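Long-range contacts in lactate dehydrogenase, adjacent gene encodes predicted malate dehydrogenase (Cryptosporidium parvum, PDB 4ND3), which probably catalyses the reversible, NAD-dependent interconversion of (S)-lactate and pyruvate, as a member of the lactate/malate dehydrogenase superfamily: residues I10-I15 with V31-I36; G16-Y21 with A232-A237. One frame throughout, in Å; residues are numbered along the deposited sequence.

Contacts 1 and 2 share helix 14-26, whose first turn meets the dinucleotide while N18 and I19 in its next turn pack on residues 232-237. Their centres lie 10 Å apart, and they touch directly where I15 CG1 comes 3.4 Å from Y233 CB and L33 CD2 comes 3.5 Å from G16 O. Contact 1 belongs to the NAD-binding domain and holds the adenosine ribose and the pyrophosphate. Contact 2 joins that domain to the C-terminal one beside the nicotinamide, with A232 also touching the bound (S)-lactate. Together they border the cofactor from its adenine end to its reactive ring, with the helix running from one contact into the other.

Contact 1. Residues I10-I15 with V31-I36; sequences IGSGQI and VVLFDI. With NAD (nicotinamide-adenine-dinucleotide), chain C.
I10 and F34 pair as a parallel beta bridge, their CA atoms 4.8 Å apart, and the bridge closes with G11 N giving a hydrogen bond of 2.7 Å to F34 O. Beyond this point the chains part: 10-15 turns through a glycine-rich loop into helix 14-26, while 31-36 leaves its strand at D35. G11 makes the turn with a positive phi of 108°, a conformation that suits glycine. On the face of the sheet where I10 and F34 both lie, I10 CG2 packs against F34 CD2 at 3.8 Å. The phenylalanine ring also presents its edge, in plane, to C2A of the NAD adenine.

This is the dinucleotide-binding beta-alpha-beta unit of a Rossmann fold, with G11, G13 and G16 forming the GxGxxG fingerprint. G13 stands at the N-cap position, and having no side chain it lets its CA approach NAD O5B to 3.3 Å. The first helical amides, Q14 N and I15 N, then give nearly straight hydrogen bonds to O1A and O2N of the pyrophosphate, at the N-terminus of the helix, where its dipole probably also favours the phosphates.

D35 extends from the end of the strand with CG roughly anti to its backbone N (chi1 -151°), which carries the carboxylate across to the loop and the ribose. S12 N donates to OD2 on its anti side, 2.8 Å away and 20° out of the carboxylate plane. The same OD2 accepts the ribose hydroxyl O3B, while OD1 takes O2B at 2.7 Å and also the amide of A37. An acid suits this place because both ribose hydroxyls can donate to it. S12 OG, lying against L33 CD2, adds a weak hydrogen bond to F34 O.

Contact 2. Residues G16-Y21 with A232-A237; sequences GGNIAY and AYFAPA. With NAD (nicotinamide-adenine-dinucleotide), chain C.
A237 supplies the apolar part of this contact, directing its CB at helix 14-26 where N18 and I19 pass. Its small methyl group allows close approach: the CA atoms of I19 and A237 are only 5.0 Å apart. N18 CB meets A237 CB at 3.7 Å, and I19 CG1 lies 3.7 Å from both CA and CB of the same alanine. In I19, chi1 -71° sets CG1 beside the backbone N, where it meets A237.

Contacts between amide and aromatic rings make up the second group. N18 ND2 comes to the edge of the Y233 ring, near its plane, 3.2 Å from CD1. The planes of amide and ring are nearly parallel, 15° apart, with ND2 at the ring's edge, so the N-H groups are not set over the ring face. ND2 also lies 3.8 Å from F234 CD2, where amide and ring cross at 36°. The two aromatic rings overlap near their rims, F234 CD1 lying over one face of Y233.

Polar contacts come from the neighbouring subunit: D47 there accepts hydrogen bonds from Y233 N, F234 N and A235 N at the start of helix 234-248. N18 packs on N18 of that subunit, and F234 meets its Y21, so this seam between the two domains is also part of the subunit interface. On the cofactor side, P236 CG touches NAD C5N at 3.6 Å.

Since the two segments meet through van der Waals and amide-edge contacts without a hydrogen bond between them, their fit depends on shape, while the charge that probably steadies the start of helix 234-248 is contributed by the second subunit.

Contact 1. Residues I10-I15 with V31-I36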
loop_
_atom_site.group_PDB
_atom_site.type_symbol
_atom_site.label_atom_id
_atom_site.label_comp_id
_atom_site.label_asym_id
_atom_site.label_seq_id
_atom_site.Cartn_x
_atom_site.Cartn_y
_atom_site.Cartn_z
ATOM N N ILE A 10 -12.477 -17.177 14.301
ATOM C CA ILE A 10 -13.519 -17.940 14.981
ATOM C C ILE A 10 -14.600 -16.989 15.468
ATOM O O ILE A 10 -14.434 -16.296 16.477
ATOM C CB ILE A 10 -12.968 -18.751 16.169
ATOM C CG1 ILE A 10 -11.660 -19.459 15.795
ATOM C CG2 ILE A 10 -14.016 -19.750 16.650
ATOM C CD1 ILE A 10 -11.724 -20.310 14.542
ATOM N N GLY A 11 -15.713 -16.968 14.745
ATOM C CA GLY A 11 -16.767 -15.996 14.967
ATOM C C GLY A 11 -16.753 -15.024 13.809
ATOM O O GLY A 11 -15.801 -14.257 13.647
ATOM N N SER A 12 -17.805 -15.066 12.999
ATOM C CA SER A 12 -17.885 -14.277 11.781
ATOM C C SER A 12 -18.977 -13.230 11.890
ATOM O O SER A 12 -19.693 -12.953 10.931
ATOM C CB SER A 12 -18.121 -15.201 10.589
ATOM O OG SER A 12 -17.120 -16.208 10.553
ATOM N N GLY A 13 -19.091 -12.632 13.073
ATOM C CA GLY A 13 -19.999 -11.514 13.281
ATOM C C GLY A 13 -19.379 -10.215 12.811
ATOM O O GLY A 13 -18.613 -10.194 11.849
ATOM N N GLN A 14 -19.694 -9.131 13.511
ATOM C CA GLN A 14 -19.305 -7.784 13.081
ATOM C C GLN A 14 -17.795 -7.629 12.936
ATOM O O GLN A 14 -17.311 -7.180 11.902
ATOM C CB GLN A 14 -19.852 -6.733 14.052
ATOM C CG GLN A 14 -21.370 -6.627 14.069
ATOM C CD GLN A 14 -21.931 -5.862 12.880
ATOM O OE1 GLN A 14 -21.904 -6.344 11.745
ATOM N NE2 GLN A 14 -22.451 -4.668 13.136
ATOM N N ILE A 15 -17.053 -8.024 13.964
ATOM C CA ILE A 15 -15.597 -7.892 13.949
ATOM C C ILE A 15 -14.949 -8.919 13.028
ATOM O O ILE A 15 -14.076 -8.578 12.235
ATOM C CB ILE A 15 -15.000 -8.024 15.365
ATOM C CG1 ILE A 15 -15.480 -6.873 16.247
ATOM C CG2 ILE A 15 -13.478 -8.038 15.308
ATOM C CD1 ILE A 15 -15.301 -7.126 17.727
ATOM N N VAL A 31 -7.816 -16.613 4.609
ATOM C CA VAL A 31 -8.694 -16.502 5.766
ATOM C C VAL A 31 -9.721 -17.626 5.779
ATOM O O VAL A 31 -10.324 -17.938 4.746
ATOM C CB VAL A 31 -9.449 -15.157 5.767
ATOM C CG1 VAL A 31 -10.405 -15.081 6.951
ATOM C CG2 VAL A 31 -8.463 -13.996 5.793
ATOM N N VAL A 32 -9.921 -18.217 6.956
ATOM C CA VAL A 32 -11.027 -19.142 7.192
ATOM C C VAL A 32 -11.978 -18.499 8.193
ATOM O O VAL A 32 -11.628 -18.327 9.358
ATOM C CB VAL A 32 -10.530 -20.494 7.739
ATOM C CG1 VAL A 32 -11.703 -21.411 8.066
ATOM C CG2 VAL A 32 -9.589 -21.149 6.740
ATOM N N LEU A 33 -13.165 -18.115 7.726
ATOM C CA LEU A 33 -14.211 -17.586 8.597
ATOM C C LEU A 33 -15.042 -18.738 9.169
ATOM O O LEU A 33 -15.774 -19.399 8.430
ATOM C CB LEU A 33 -15.124 -16.627 7.831
ATOM C CG LEU A 33 -14.689 -15.169 7.712
ATOM C CD1 LEU A 33 -15.467 -14.471 6.608
ATOM C CD2 LEU A 33 -14.872 -14.437 9.036
ATOM N N PHE A 34 -14.920 -18.968 10.475
ATOM C CA PHE A 34 -15.667 -20.021 11.170
ATOM C C PHE A 34 -16.830 -19.420 11.951
ATOM O O PHE A 34 -16.677 -18.400 12.625
ATOM C CB PHE A 34 -14.741 -20.788 12.121
ATOM C CG PHE A 34 -15.432 -21.865 12.927
ATOM C CD1 PHE A 34 -15.377 -23.197 12.526
ATOM C CD2 PHE A 34 -16.118 -21.554 14.098
ATOM C CE1 PHE A 34 -16.001 -24.191 13.270
ATOM C CE2 PHE A 34 -16.745 -22.543 14.843
ATOM C CZ PHE A 34 -16.687 -23.864 14.428
ATOM N N ASP A 35 -17.993 -20.060 11.861
ATOM C CA ASP A 35 -19.131 -19.705 12.706
ATOM C C ASP A 35 -20.102 -20.883 12.820
ATOM O O ASP A 35 -20.161 -21.736 11.931
ATOM C CB ASP A 35 -19.848 -18.473 12.151
ATOM C CG ASP A 35 -20.533 -17.654 13.234
ATOM O OD1 ASP A 35 -21.425 -18.195 13.923
ATOM O OD2 ASP A 35 -20.182 -16.462 13.393
ATOM N N ILE A 36 -20.849 -20.926 13.920
ATOM C CA ILE A 36 -21.880 -21.952 14.114
ATOM C C ILE A 36 -23.207 -21.560 13.469
ATOM O O ILE A 36 -24.049 -22.420 13.222
ATOM C CB ILE A 36 -22.115 -22.277 15.605
ATOM C CG1 ILE A 36 -22.586 -21.037 16.377
ATOM C CG2 ILE A 36 -20.845 -22.849 16.215
ATOM C CD1 ILE A 36 -23.174 -21.344 17.736
HETATM P PA NAD C . -21.182 -10.312 17.023
HETATM O O1A NAD C . -21.349 -9.430 15.820
HETATM O O2A NAD C . -22.380 -10.662 17.855
HETATM O O5B NAD C . -20.460 -11.652 16.550
HETATM C C5B NAD C . -20.268 -12.763 17.415
HETATM C C4B NAD C . -20.284 -14.006 16.540
HETATM O O4B NAD C . -19.901 -15.145 17.305
HETATM C C3B NAD C . -21.665 -14.309 15.961
HETATM O O3B NAD C . -21.629 -14.298 14.532
HETATM C C2B NAD C . -22.011 -15.692 16.484
HETATM O O2B NAD C . -22.707 -16.512 15.544
HETATM C C1B NAD C . -20.643 -16.261 16.809
HETATM N N9A NAD C . -20.682 -17.374 17.782
HETATM C C8A NAD C . -21.516 -17.525 18.831
HETATM N N7A NAD C . -21.242 -18.676 19.488
HETATM C C5A NAD C . -20.225 -19.279 18.860
HETATM C C6A NAD C . -19.448 -20.521 19.039
HETATM N N6A NAD C . -19.722 -21.376 20.056
HETATM N N1A NAD C . -18.458 -20.765 18.151
HETATM C C2A NAD C . -18.173 -19.927 17.133
HETATM N N3A NAD C . -18.842 -18.784 16.917
HETATM C C4A NAD C . -19.857 -18.413 17.734
HETATM O O3 NAD C . -20.062 -9.738 18.051
HETATM P PN NAD C . -18.904 -8.679 17.661
HETATM O O1N NAD C . -19.512 -7.306 17.577
HETATM O O2N NAD C . -18.101 -9.188 16.495
HETATM O O5D NAD C . -17.985 -8.787 18.971
HETATM C C5D NAD C . -17.346 -10.021 19.269
HETATM C C4D NAD C . -16.767 -9.980 20.676
HETATM O O4D NAD C . -15.684 -9.043 20.717
HETATM C C3D NAD C . -17.769 -9.522 21.730
HETATM O O3D NAD C . -17.638 -10.351 22.883
HETATM C C2D NAD C . -17.358 -8.093 22.049
HETATM O O2D NAD C . -17.701 -7.671 23.374
HETATM C C1D NAD C . -15.856 -8.186 21.851
HETATM N N1N NAD C . -15.132 -6.932 21.627
HETATM C C2N NAD C . -13.897 -6.871 22.147
HETATM C C3N NAD C . -13.096 -5.745 21.998
HETATM C C7N NAD C . -11.714 -5.701 22.594
HETATM O O7N NAD C . -11.160 -4.618 22.686
HETATM N N7N NAD C . -11.095 -6.813 23.007
HETATM C C4N NAD C . -13.599 -4.667 21.278
HETATM C C5N NAD C . -14.878 -4.748 20.737
HETATM C C6N NAD C . -15.634 -5.902 20.927
#

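Contact 2. Residues G16-Y21 with A232-A237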
loop_
_atom_site.group_PDB
_atom_site.type_symbol
_atom_site.label_atom_id
_atom_site.label_comp_id
_atom_site.label_asym_id
_atom_site.label_seq_id
_atom_site.Cartn_x
_atom_site.Cartn_y
_atom_site.Cartn_z
ATOM N N GLY A 16 -15.374 -10.177 13.145
ATOM C CA GLY A 16 -14.830 -11.257 12.330
ATOM C C GLY A 16 -14.838 -10.985 10.840
ATOM O O GLY A 16 -13.849 -11.249 10.146
ATOM N N GLY A 17 -15.951 -10.450 10.349
ATOM C CA GLY A 17 -16.111 -10.168 8.928
ATOM C C GLY A 17 -15.173 -9.078 8.447
ATOM O O GLY A 17 -14.575 -9.194 7.376
ATOM N N ASN A 18 -15.037 -8.016 9.238
ATOM C CA ASN A 18 -14.081 -6.958 8.907
ATOM C C ASN A 18 -12.637 -7.429 8.963
ATOM O O ASN A 18 -11.824 -6.993 8.158
ATOM C CB ASN A 18 -14.268 -5.742 9.805
ATOM C CG ASN A 18 -15.439 -4.893 9.379
ATOM O OD1 ASN A 18 -15.623 -4.599 8.200
ATOM N ND2 ASN A 18 -16.234 -4.493 10.337
ATOM N N ILE A 19 -12.310 -8.321 9.888
ATOM C CA ILE A 19 -10.954 -8.875 9.921
ATOM C C ILE A 19 -10.648 -9.558 8.585
ATOM O O ILE A 19 -9.637 -9.260 7.942
ATOM C CB ILE A 19 -10.744 -9.840 11.103
ATOM C CG1 ILE A 19 -10.713 -9.051 12.418
ATOM C CG2 ILE A 19 -9.437 -10.609 10.947
ATOM C CD1 ILE A 19 -10.676 -9.910 13.661
ATOM N N ALA A 20 -11.534 -10.456 8.159
ATOM C CA ALA A 20 -11.382 -11.142 6.870
ATOM C C ALA A 20 -11.230 -10.155 5.716
ATOM O O ALA A 20 -10.379 -10.327 4.847
ATOM C CB ALA A 20 -12.569 -12.066 6.625
ATOM N N TYR A 21 -12.066 -9.122 5.724
ATOM C CA TYR A 21 -12.060 -8.073 4.706
ATOM C C TYR A 21 -10.690 -7.404 4.608
ATOM O O TYR A 21 -10.137 -7.262 3.519
ATOM C CB TYR A 21 -13.121 -7.034 5.081
ATOM C CG TYR A 21 -13.588 -6.059 4.025
ATOM C CD1 TYR A 21 -13.745 -6.431 2.690
ATOM C CD2 TYR A 21 -13.962 -4.769 4.389
ATOM C CE1 TYR A 21 -14.217 -5.525 1.748
ATOM C CE2 TYR A 21 -14.439 -3.866 3.462
ATOM C CZ TYR A 21 -14.570 -4.246 2.143
ATOM O OH TYR A 21 -15.053 -3.329 1.232
ATOM N N ALA A 232 -18.334 -1.521 19.325
ATOM C CA ALA A 232 -17.361 -1.172 18.280
ATOM C C ALA A 232 -16.823 -2.398 17.547
ATOM O O ALA A 232 -16.636 -3.459 18.145
ATOM C CB ALA A 232 -16.201 -0.392 18.887
ATOM N N TYR A 233 -16.562 -2.247 16.253
ATOM C CA TYR A 233 -16.058 -3.374 15.465
ATOM C C TYR A 233 -15.081 -3.031 14.333
ATOM O O TYR A 233 -14.270 -3.870 13.964
ATOM C CB TYR A 233 -17.234 -4.225 14.948
ATOM C CG TYR A 233 -18.199 -3.491 14.047
ATOM C CD1 TYR A 233 -18.188 -3.707 12.681
ATOM C CD2 TYR A 233 -19.132 -2.599 14.560
ATOM C CE1 TYR A 233 -19.069 -3.052 11.838
ATOM C CE2 TYR A 233 -20.024 -1.937 13.725
ATOM C CZ TYR A 233 -19.985 -2.167 12.365
ATOM O OH TYR A 233 -20.859 -1.518 11.527
ATOM N N PHE A 234 -15.118 -1.811 13.805
ATOM C CA PHE A 234 -14.124 -1.389 12.802
ATOM C C PHE A 234 -12.693 -1.328 13.363
ATOM O O PHE A 234 -11.771 -1.898 12.780
ATOM C CB PHE A 234 -14.497 -0.030 12.200
ATOM C CG PHE A 234 -15.697 -0.071 11.294
ATOM C CD1 PHE A 234 -16.885 0.546 11.659
ATOM C CD2 PHE A 234 -15.635 -0.724 10.070
ATOM C CE1 PHE A 234 -17.989 0.516 10.819
ATOM C CE2 PHE A 234 -16.737 -0.767 9.229
ATOM C CZ PHE A 234 -17.917 -0.146 9.604
ATOM N N ALA A 235 -12.511 -0.641 14.489
ATOM C CA ALA A 235 -11.176 -0.508 15.099
ATOM C C ALA A 235 -10.679 -1.790 15.776
ATOM O O ALA A 235 -9.513 -2.134 15.641
ATOM C CB ALA A 235 -11.136 0.671 16.068
ATOM N N PRO A 236 -11.554 -2.505 16.507
ATOM C CA PRO A 236 -11.113 -3.788 17.066
ATOM C C PRO A 236 -10.591 -4.763 16.007
ATOM O O PRO A 236 -9.607 -5.464 16.251
ATOM C CB PRO A 236 -12.379 -4.336 17.734
ATOM C CG PRO A 236 -13.191 -3.133 18.052
ATOM C CD PRO A 236 -12.910 -2.146 16.961
ATOM N N ALA A 237 -11.247 -4.804 14.849
ATOM C CA ALA A 237 -10.796 -5.628 13.721
ATOM C C ALA A 237 -9.424 -5.176 13.227
ATOM O O ALA A 237 -8.511 -5.987 13.060
ATOM C CB ALA A 237 -11.803 -5.556 12.582
HETATM P PA NAD C . -21.182 -10.312 17.023
HETATM O O1A NAD C . -21.349 -9.430 15.820
HETATM O O2A NAD C . -22.380 -10.662 17.855
HETATM O O5B NAD C . -20.460 -11.652 16.550
HETATM C C5B NAD C . -20.268 -12.763 17.415
HETATM C C4B NAD C . -20.284 -14.006 16.540
HETATM O O4B NAD C . -19.901 -15.145 17.305
HETATM C C3B NAD C . -21.665 -14.309 15.961
HETATM O O3B NAD C . -21.629 -14.298 14.532
HETATM C C2B NAD C . -22.011 -15.692 16.484
HETATM O O2B NAD C . -22.707 -16.512 15.544
HETATM C C1B NAD C . -20.643 -16.261 16.809
HETATM N N9A NAD C . -20.682 -17.374 17.782
HETATM C C8A NAD C . -21.516 -17.525 18.831
HETATM N N7A NAD C . -21.242 -18.676 19.488
HETATM C C5A NAD C . -20.225 -19.279 18.860
HETATM C C6A NAD C . -19.448 -20.521 19.039
HETATM N N6A NAD C . -19.722 -21.376 20.056
HETATM N N1A NAD C . -18.458 -20.765 18.151
HETATM C C2A NAD C . -18.173 -19.927 17.133
HETATM N N3A NAD C . -18.842 -18.784 16.917
HETATM C C4A NAD C . -19.857 -18.413 17.734
HETATM O O3 NAD C . -20.062 -9.738 18.051
HETATM P PN NAD C . -18.904 -8.679 17.661
HETATM O O1N NAD C . -19.512 -7.306 17.577
HETATM O O2N NAD C . -18.101 -9.188 16.495
HETATM O O5D NAD C . -17.985 -8.787 18.971
HETATM C C5D NAD C . -17.346 -10.021 19.269
HETATM C C4D NAD C . -16.767 -9.980 20.676
HETATM O O4D NAD C . -15.684 -9.043 20.717
HETATM C C3D NAD C . -17.769 -9.522 21.730
HETATM O O3D NAD C . -17.638 -10.351 22.883
HETATM C C2D NAD C . -17.358 -8.093 22.049
HETATM O O2D NAD C . -17.701 -7.671 23.374
HETATM C C1D NAD C . -15.856 -8.186 21.851
HETATM N N1N NAD C . -15.132 -6.932 21.627
HETATM C C2N NAD C . -13.897 -6.871 22.147
HETATM C C3N NAD C . -13.096 -5.745 21.998
HETATM C C7N NAD C . -11.714 -5.701 22.594
HETATM O O7N NAD C . -11.160 -4.618 22.686
HETATM N N7N NAD C . -11.095 -6.813 23.007
HETATM C C4N NAD C . -13.599 -4.667 21.278
HETATM C C5N NAD C . -14.878 -4.748 20.737
HETATM C C6N NAD C . -15.634 -5.902 20.927
#